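Long-range contact in Tlr1174 protein (Synechococcus elongatus, PDB 2OZT), which converts 2-succinyl-6-hydroxy-2,4-cyclohexadiene-1-carboxylate to 2-succinylbenzoate with a divalent metal ion, a step in phylloquinone biosynthesis: residues L33-Y44 / G90-L101. Sequence-based numbering, arbitrary orientation.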
loop_
_atom_site.group_PDB
_atom_site.type_symbol
_atom_site.label_atom_id
_atom_site.label_comp_id
_atom_site.label_asym_id
_atom_site.label_seq_id
_atom_site.Cartn_x
_atom_site.Cartn_y
_atom_site.Cartn_z
ATOM N N LEU A 33 -18.620 -3.940 4.097
ATOM C CA LEU A 33 -19.315 -5.111 4.644
ATOM C C LEU A 33 -19.687 -4.816 6.079
ATOM O O LEU A 33 -18.892 -4.272 6.822
ATOM C CB LEU A 33 -18.388 -6.322 4.716
ATOM C CG LEU A 33 -17.803 -6.768 3.375
ATOM C CD1 LEU A 33 -16.761 -7.863 3.572
ATOM C CD2 LEU A 33 -18.845 -7.229 2.390
ATOM N N ARG A 34 -20.911 -5.228 6.444
ATOM C CA ARG A 34 -21.366 -5.151 7.857
ATOM C C ARG A 34 -21.871 -6.512 8.286
ATOM O O ARG A 34 -22.795 -7.020 7.672
ATOM C CB ARG A 34 -22.447 -4.094 7.980
ATOM C CG ARG A 34 -22.973 -3.938 9.450
ATOM C CD ARG A 34 -24.113 -2.946 9.486
ATOM N NE ARG A 34 -24.603 -2.610 10.848
ATOM C CZ ARG A 34 -25.472 -3.343 11.540
ATOM N NH1 ARG A 34 -25.933 -4.505 11.089
ATOM N NH2 ARG A 34 -25.838 -2.918 12.753
ATOM N N LEU A 35 -21.275 -7.057 9.367
ATOM C CA LEU A 35 -21.535 -8.420 9.847
ATOM C C LEU A 35 -22.198 -8.271 11.211
ATOM O O LEU A 35 -21.844 -7.395 11.957
ATOM C CB LEU A 35 -20.211 -9.173 9.990
ATOM C CG LEU A 35 -19.739 -9.943 8.759
ATOM C CD1 LEU A 35 -19.569 -9.020 7.527
ATOM C CD2 LEU A 35 -18.446 -10.707 9.066
ATOM N N GLU A 36 -23.215 -9.088 11.494
ATOM C CA GLU A 36 -23.841 -9.000 12.817
ATOM C C GLU A 36 -24.184 -10.391 13.298
ATOM O O GLU A 36 -24.777 -11.175 12.567
ATOM C CB GLU A 36 -25.073 -8.115 12.755
ATOM C CG GLU A 36 -25.765 -7.881 14.155
ATOM C CD GLU A 36 -26.918 -6.906 14.116
ATOM O OE1 GLU A 36 -27.077 -6.141 13.144
ATOM O OE2 GLU A 36 -27.713 -6.872 15.099
ATOM N N ASP A 37 -23.791 -10.694 14.535
ATOM C CA ASP A 37 -24.153 -12.005 15.086
ATOM C C ASP A 37 -25.512 -11.970 15.789
ATOM O O ASP A 37 -26.154 -10.912 15.905
ATOM C CB ASP A 37 -23.030 -12.583 15.982
ATOM C CG ASP A 37 -22.795 -11.791 17.262
ATOM O OD1 ASP A 37 -23.653 -10.979 17.698
ATOM O OD2 ASP A 37 -21.725 -11.968 17.903
ATOM N N GLU A 38 -25.945 -13.141 16.244
ATOM C CA GLU A 38 -27.293 -13.298 16.806
ATOM C C GLU A 38 -27.524 -12.335 17.973
ATOM O O GLU A 38 -28.635 -11.826 18.143
ATOM C CB GLU A 38 -27.531 -14.754 17.241
ATOM C CG GLU A 38 -28.632 -14.923 18.328
ATOM C CD GLU A 38 -30.054 -15.064 17.788
ATOM O OE1 GLU A 38 -30.536 -16.222 17.691
ATOM O OE2 GLU A 38 -30.707 -14.029 17.499
ATOM N N GLN A 39 -26.490 -12.100 18.774
ATOM C CA GLN A 39 -26.593 -11.212 19.921
ATOM C C GLN A 39 -26.655 -9.716 19.587
ATOM O O GLN A 39 -27.177 -8.926 20.362
ATOM C CB GLN A 39 -25.443 -11.483 20.879
ATOM C CG GLN A 39 -25.525 -10.695 22.154
ATOM C CD GLN A 39 -24.269 -10.861 22.957
ATOM O OE1 GLN A 39 -24.085 -11.894 23.615
ATOM N NE2 GLN A 39 -23.387 -9.852 22.918
ATOM N N GLY A 40 -26.129 -9.312 18.438
ATOM C CA GLY A 40 -26.101 -7.884 18.130
ATOM C C GLY A 40 -24.697 -7.314 18.008
ATOM O O GLY A 40 -24.520 -6.094 17.852
ATOM N N GLN A 41 -23.698 -8.178 18.092
ATOM C CA GLN A 41 -22.301 -7.688 17.931
ATOM C C GLN A 41 -22.088 -7.483 16.447
ATOM O O GLN A 41 -22.631 -8.236 15.659
ATOM C CB GLN A 41 -21.294 -8.677 18.448
ATOM C CG GLN A 41 -21.433 -8.894 19.970
ATOM C CD GLN A 41 -20.413 -9.847 20.449
ATOM O OE1 GLN A 41 -19.538 -9.490 21.230
ATOM N NE2 GLN A 41 -20.500 -11.073 19.985
ATOM N N VAL A 42 -21.322 -6.452 16.104
ATOM C CA VAL A 42 -21.207 -6.054 14.685
ATOM C C VAL A 42 -19.735 -5.987 14.305
ATOM O O VAL A 42 -18.889 -5.672 15.136
ATOM C CB VAL A 42 -21.865 -4.711 14.443
ATOM C CG1 VAL A 42 -21.642 -4.235 13.004
ATOM C CG2 VAL A 42 -23.361 -4.816 14.623
ATOM N N GLY A 43 -19.438 -6.333 13.052
ATOM C CA GLY A 43 -18.060 -6.144 12.538
ATOM C C GLY A 43 -18.187 -5.514 11.163
ATOM O O GLY A 43 -19.261 -5.530 10.551
ATOM N N TYR A 44 -17.071 -4.934 10.704
ATOM C CA TYR A 44 -17.062 -4.222 9.395
ATOM C C TYR A 44 -15.796 -4.520 8.627
ATOM O O TYR A 44 -14.758 -4.728 9.223
ATOM C CB TYR A 44 -17.153 -2.699 9.570
ATOM C CG TYR A 44 -18.411 -2.190 10.232
ATOM C CD1 TYR A 44 -19.488 -1.703 9.485
ATOM C CD2 TYR A 44 -18.501 -2.191 11.621
ATOM C CE1 TYR A 44 -20.635 -1.228 10.159
ATOM C CE2 TYR A 44 -19.605 -1.720 12.267
ATOM C CZ TYR A 44 -20.653 -1.251 11.546
ATOM O OH TYR A 44 -21.738 -0.813 12.301
ATOM N N GLY A 90 -11.233 -8.095 2.724
ATOM C CA GLY A 90 -12.439 -7.507 3.321
ATOM C C GLY A 90 -13.217 -8.469 4.206
ATOM O O GLY A 90 -13.589 -8.091 5.334
ATOM N N PHE A 91 -13.433 -9.680 3.697
ATOM C CA PHE A 91 -14.191 -10.644 4.507
ATOM C C PHE A 91 -13.399 -11.086 5.721
ATOM O O PHE A 91 -13.972 -11.205 6.792
ATOM C CB PHE A 91 -14.620 -11.810 3.662
ATOM C CG PHE A 91 -15.871 -11.526 2.861
ATOM C CD1 PHE A 91 -17.133 -11.609 3.505
ATOM C CD2 PHE A 91 -15.799 -11.090 1.525
ATOM C CE1 PHE A 91 -18.315 -11.346 2.791
ATOM C CE2 PHE A 91 -16.958 -10.794 0.814
ATOM C CZ PHE A 91 -18.205 -10.935 1.452
ATOM N N ALA A 92 -12.109 -11.325 5.585
ATOM C CA ALA A 92 -11.316 -11.798 6.723
ATOM C C ALA A 92 -11.264 -10.766 7.829
ATOM O O ALA A 92 -11.465 -11.069 9.026
ATOM C CB ALA A 92 -9.909 -12.194 6.268
ATOM N N THR A 93 -11.042 -9.508 7.473
ATOM C CA THR A 93 -10.990 -8.431 8.467
ATOM C C THR A 93 -12.368 -8.146 9.097
ATOM O O THR A 93 -12.460 -7.857 10.293
ATOM C CB THR A 93 -10.290 -7.147 7.908
ATOM O OG1 THR A 93 -11.001 -6.678 6.764
ATOM C CG2 THR A 93 -8.791 -7.412 7.511
ATOM N N ALA A 94 -13.419 -8.220 8.294
ATOM C CA ALA A 94 -14.750 -8.041 8.838
ATOM C C ALA A 94 -15.009 -9.132 9.873
ATOM O O ALA A 94 -15.493 -8.821 10.967
ATOM C CB ALA A 94 -15.787 -8.110 7.710
ATOM N N TRP A 95 -14.743 -10.376 9.516
ATOM C CA TRP A 95 -15.026 -11.512 10.450
ATOM C C TRP A 95 -14.268 -11.296 11.753
ATOM O O TRP A 95 -14.818 -11.439 12.848
ATOM C CB TRP A 95 -14.575 -12.814 9.817
ATOM C CG TRP A 95 -14.958 -14.049 10.605
ATOM C CD1 TRP A 95 -14.163 -14.758 11.456
ATOM C CD2 TRP A 95 -16.213 -14.726 10.560
ATOM N NE1 TRP A 95 -14.862 -15.836 11.966
ATOM C CE2 TRP A 95 -16.124 -15.831 11.440
ATOM C CE3 TRP A 95 -17.416 -14.501 9.877
ATOM C CZ2 TRP A 95 -17.193 -16.719 11.641
ATOM C CZ3 TRP A 95 -18.500 -15.406 10.089
ATOM C CH2 TRP A 95 -18.362 -16.486 10.970
ATOM N N GLN A 96 -13.001 -10.936 11.637
ATOM C CA GLN A 96 -12.171 -10.839 12.837
ATOM C C GLN A 96 -12.600 -9.679 13.714
ATOM O O GLN A 96 -12.384 -9.716 14.944
ATOM C CB GLN A 96 -10.706 -10.737 12.434
ATOM C CG GLN A 96 -10.137 -12.057 11.854
ATOM C CD GLN A 96 -10.281 -13.287 12.789
ATOM O OE1 GLN A 96 -10.137 -13.180 14.006
ATOM N NE2 GLN A 96 -10.557 -14.446 12.208
ATOM N N SER A 97 -13.234 -8.659 13.135
ATOM C CA SER A 97 -13.685 -7.497 13.902
ATOM C C SER A 97 -14.956 -7.692 14.737
ATOM O O SER A 97 -15.215 -6.854 15.587
ATOM C CB SER A 97 -13.877 -6.258 13.002
ATOM O OG SER A 97 -15.070 -6.369 12.194
ATOM N N VAL A 98 -15.731 -8.740 14.450
ATOM C CA VAL A 98 -17.044 -8.907 15.111
ATOM C C VAL A 98 -16.831 -9.018 16.618
ATOM O O VAL A 98 -16.165 -9.951 17.085
ATOM C CB VAL A 98 -17.816 -10.118 14.587
ATOM C CG1 VAL A 98 -19.126 -10.352 15.394
ATOM C CG2 VAL A 98 -18.193 -9.946 13.090
ATOM N N GLY A 99 -17.428 -8.068 17.338
ATOM C CA GLY A 99 -17.344 -8.020 18.803
ATOM C C GLY A 99 -15.980 -7.608 19.320
ATOM O O GLY A 99 -15.698 -7.741 20.525
ATOM N N ARG A 100 -15.127 -7.080 18.434
ATOM C CA ARG A 100 -13.767 -6.631 18.819
ATOM C C ARG A 100 -13.521 -5.136 18.586
ATOM O O ARG A 100 -12.420 -4.627 18.839
ATOM C CB ARG A 100 -12.704 -7.496 18.121
ATOM C CG ARG A 100 -12.721 -8.966 18.538
ATOM C CD ARG A 100 -11.495 -9.717 18.017
ATOM N NE ARG A 100 -11.475 -11.139 18.392
ATOM C CZ ARG A 100 -11.956 -12.140 17.650
ATOM N NH1 ARG A 100 -12.519 -11.912 16.473
ATOM N NH2 ARG A 100 -11.888 -13.389 18.096
ATOM N N LEU A 101 -14.532 -4.423 18.096
ATOM C CA LEU A 101 -14.422 -2.992 17.833
ATOM C C LEU A 101 -14.827 -2.135 19.026
ATOM O O LEU A 101 -15.760 -2.512 19.768
ATOM C CB LEU A 101 -15.290 -2.608 16.633
ATOM C CG LEU A 101 -14.958 -3.330 15.325
ATOM C CD1 LEU A 101 -15.967 -2.904 14.244
ATOM C CD2 LEU A 101 -13.542 -2.935 14.903
HETATM O O HOH W 1 -17.463 -5.065 17.313
#
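Leu35 and Leu33 of one strand and Val98 just past the end of helix 85-97 bury the most surface where the antiparallel sheet of the N-terminal capping domain, found throughout the enolase superfamily, packs against that helix. The other arm of the hairpin, strand 42-44, runs roughly antiparallel to the helix segment, their axes approaching to 5.9 Å. Leu35 suits its place because its branches spread: CD1 lies against Ala94 CB, CD2 sits 3.7 Å from Trp95 N, and CB meets Val98 CG2. Val98, beta-branched, divides its methyls, CG2 turning to Leu35 and Gly43 N while CG1, anti to its own backbone N, faces Asp37 and Gln41.

Leu33 sets CD1 almost over the centre of the Phe91 ring, 3.6 Å from the centroid, a CH-pi contact only 6° off the normal. Trp5 of strand 3-20 meets the same ring edge-to-face, and an alanine in place of Phe91 would probably leave the Leu33 methyl without its aromatic seat and open a gap beside Trp5.

Small residues let the backbones close in: Ala94 CA lies 3.3 Å from Tyr44 O in a CA-H...O contact, and Gly43 passes Ser97 and Val98 where any CB would collide with both. The CB of Tyr44 points away from the helix, yet Leu101 CD1 comes in at the edge of its ring, near CD2, and its hydroxyl is hydrogen-bonded to Glu316 of helix 312-320. At Val42, a water donates to the backbone O and accepts from Leu101 N, bridging strand and loop. Ser97 OG has two polar jobs: with chi1 at 74° it folds back to donate to Ala94 O, and it accepts a hydrogen bond from Tyr44 N, 2.9 Å from OG and bent to 139°.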